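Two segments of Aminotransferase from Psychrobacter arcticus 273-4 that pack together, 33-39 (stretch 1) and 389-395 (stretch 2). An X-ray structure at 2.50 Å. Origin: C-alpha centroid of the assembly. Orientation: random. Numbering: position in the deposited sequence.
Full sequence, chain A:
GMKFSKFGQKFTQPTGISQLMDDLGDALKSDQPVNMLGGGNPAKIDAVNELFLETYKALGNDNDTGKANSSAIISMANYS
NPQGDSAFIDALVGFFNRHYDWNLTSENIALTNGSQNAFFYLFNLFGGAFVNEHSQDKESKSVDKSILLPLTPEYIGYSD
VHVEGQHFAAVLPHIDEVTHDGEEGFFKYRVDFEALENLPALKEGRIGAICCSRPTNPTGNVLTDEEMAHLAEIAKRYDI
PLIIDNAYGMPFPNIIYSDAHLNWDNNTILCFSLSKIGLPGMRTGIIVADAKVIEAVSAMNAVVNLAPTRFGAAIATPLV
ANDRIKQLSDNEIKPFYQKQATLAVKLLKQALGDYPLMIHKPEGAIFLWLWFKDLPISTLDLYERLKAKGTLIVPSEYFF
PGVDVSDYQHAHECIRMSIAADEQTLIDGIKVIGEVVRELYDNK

Stretch 1, residues 33-39: PVNMLGG
Stretch 2 (389-395) KGTLIVP

The touching parts, Val34 to Gly38 and Gly390 to Val394, run side by side in the same direction, 4° apart end to end, and meet as a short parallel β pairing. Asn35 lies beside Thr391 (CA to CA 4.6 Å) and Met36, a selenomethionine, beside Leu392 (CA to CA 5.3 Å). As parallel strands require, Asn35 reaches both flanking residues of its partner: its N donates to Gly390 O at 2.8 Å, and its O accepts from Leu392 N at 3.0 Å, nearly straight at 174°. Leu37 N then donates to Leu392 O at 3.0 Å, though bent to 131°. Gly38 N is also 2.9 Å from Leu392 O, but its angle is too poor for a hydrogen bond.

Gly390 opens the pairing at phi/psi 78/-2, a positive phi that favours glycine. Asn35 (-88/94), Met36 (-87/93), Thr391 (-107/126) and Leu392 (-112/123) are extended; Leu37 (-110/9) and Gly38 (-98/-11) then bend out of the strand.

Asn35 and Thr391 share one face of the sheet, both with chi1 at m. Their polar ends meet there, Asn35 ND2 donating to Thr391 OG1 at 2.9 Å. The other face is apolar. Leu392 (chi1 -83°, chi2 65°) has the largest covered area, and its branched side chain makes a bump between two neighbours: Val34 CG1 (chi1 m) lies 4.3 Å from Leu392 CD1, while Met36, folded t, p, t, brings SE to 4.3 Å from Leu392 CB.

Beyond the bridges, Leu37 (m, t) sets its CB 4.0 Å from Ile393 CG2; Ile393 has both chi angles at p. Gly38 presents a bare backbone, its CA 4.1 Å from Ile393 CA, and Val394 (chi1 t) fits a methyl alongside, CG2 lying 3.2 Å from Gly38 O. A CB on Gly38 would find room, so the close approach does not itself demand glycine.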

# COMPACT_ATOMS: atom_id res chain seq x y z
N PRO A 33 22.69 2.33 22.63
CA PRO A 33 23.17 1.82 21.35
C PRO A 33 23.17 0.28 21.35
O PRO A 33 23.21 -0.33 22.42
CB PRO A 33 24.58 2.41 21.24
CG PRO A 33 25.02 2.65 22.62
CD PRO A 33 23.81 2.72 23.51
N VAL A 34 23.10 -0.31 20.16
CA VAL A 34 23.06 -1.77 20.00
C VAL A 34 23.84 -2.26 18.79
O VAL A 34 24.05 -1.50 17.84
CB VAL A 34 21.58 -2.26 19.81
CG1 VAL A 34 20.78 -2.04 21.09
CG2 VAL A 34 20.92 -1.56 18.60
N ASN A 35 24.25 -3.53 18.84
CA ASN A 35 24.88 -4.22 17.71
C ASN A 35 23.68 -4.79 16.96
O ASN A 35 23.18 -5.85 17.31
CB ASN A 35 25.83 -5.34 18.17
CG ASN A 35 26.98 -4.84 19.04
OD1 ASN A 35 27.41 -3.69 18.93
ND2 ASN A 35 27.49 -5.71 19.89
N MSE A 36 23.19 -4.05 15.97
CA MSE A 36 21.96 -4.42 15.24
C MSE A 36 22.24 -5.37 14.06
O MSE A 36 22.56 -4.94 12.96
CB MSE A 36 21.23 -3.13 14.79
CG MSE A 36 19.95 -3.31 13.92
SE MSE A 36 18.68 -4.62 14.64
CE MSE A 36 17.25 -4.31 13.34
N LEU A 37 22.13 -6.68 14.32
CA LEU A 37 22.29 -7.75 13.31
C LEU A 37 20.97 -8.47 12.99
O LEU A 37 20.99 -9.47 12.29
CB LEU A 37 23.33 -8.78 13.79
CG LEU A 37 24.74 -8.26 14.07
CD1 LEU A 37 25.62 -9.39 14.60
CD2 LEU A 37 25.33 -7.62 12.80
N GLY A 38 19.85 -7.94 13.48
CA GLY A 38 18.50 -8.52 13.28
C GLY A 38 17.59 -7.96 12.19
O GLY A 38 16.54 -8.55 11.88
N GLY A 39 17.97 -6.82 11.60
CA GLY A 39 17.14 -6.18 10.56
C GLY A 39 17.24 -6.82 9.18
O GLY A 39 18.07 -7.71 8.96
N LYS A 389 22.49 -8.11 26.46
CA LYS A 389 23.91 -7.71 26.30
C LYS A 389 24.14 -6.82 25.04
O LYS A 389 25.26 -6.74 24.50
CB LYS A 389 24.83 -8.95 26.29
CG LYS A 389 24.69 -9.83 27.54
CD LYS A 389 25.67 -11.02 27.59
CE LYS A 389 26.99 -10.65 28.27
NZ LYS A 389 26.87 -10.45 29.76
N GLY A 390 23.07 -6.17 24.56
CA GLY A 390 23.14 -5.24 23.44
C GLY A 390 23.21 -5.73 22.01
O GLY A 390 23.23 -4.89 21.11
N THR A 391 23.26 -7.05 21.77
CA THR A 391 23.34 -7.62 20.40
C THR A 391 22.00 -8.26 19.96
O THR A 391 21.46 -9.14 20.66
CB THR A 391 24.51 -8.61 20.28
OG1 THR A 391 25.73 -7.92 20.57
CG2 THR A 391 24.62 -9.20 18.88
N LEU A 392 21.47 -7.84 18.81
CA LEU A 392 20.18 -8.32 18.31
C LEU A 392 20.32 -9.16 17.06
O LEU A 392 20.87 -8.70 16.08
CB LEU A 392 19.22 -7.15 18.06
CG LEU A 392 18.47 -6.64 19.31
CD1 LEU A 392 19.40 -6.04 20.36
CD2 LEU A 392 17.41 -5.62 18.91
N ILE A 393 19.82 -10.39 17.11
CA ILE A 393 19.75 -11.31 15.98
C ILE A 393 18.28 -11.77 15.91
O ILE A 393 17.46 -11.27 16.66
CB ILE A 393 20.80 -12.47 16.12
CG1 ILE A 393 20.66 -13.29 17.42
CG2 ILE A 393 22.21 -11.88 16.10
CD1 ILE A 393 19.44 -14.17 17.53
N VAL A 394 17.93 -12.67 14.99
CA VAL A 394 16.55 -13.20 14.91
C VAL A 394 16.58 -14.73 15.18
O VAL A 394 17.36 -15.45 14.54
CB VAL A 394 15.88 -12.89 13.57
CG1 VAL A 394 14.39 -13.21 13.63
CG2 VAL A 394 16.04 -11.41 13.21
N PRO A 395 15.74 -15.22 16.14
CA PRO A 395 15.72 -16.67 16.42
C PRO A 395 14.97 -17.45 15.32
O PRO A 395 14.07 -16.90 14.68
CB PRO A 395 15.01 -16.76 17.77
CG PRO A 395 14.06 -15.64 17.77
CD PRO A 395 14.69 -14.52 16.91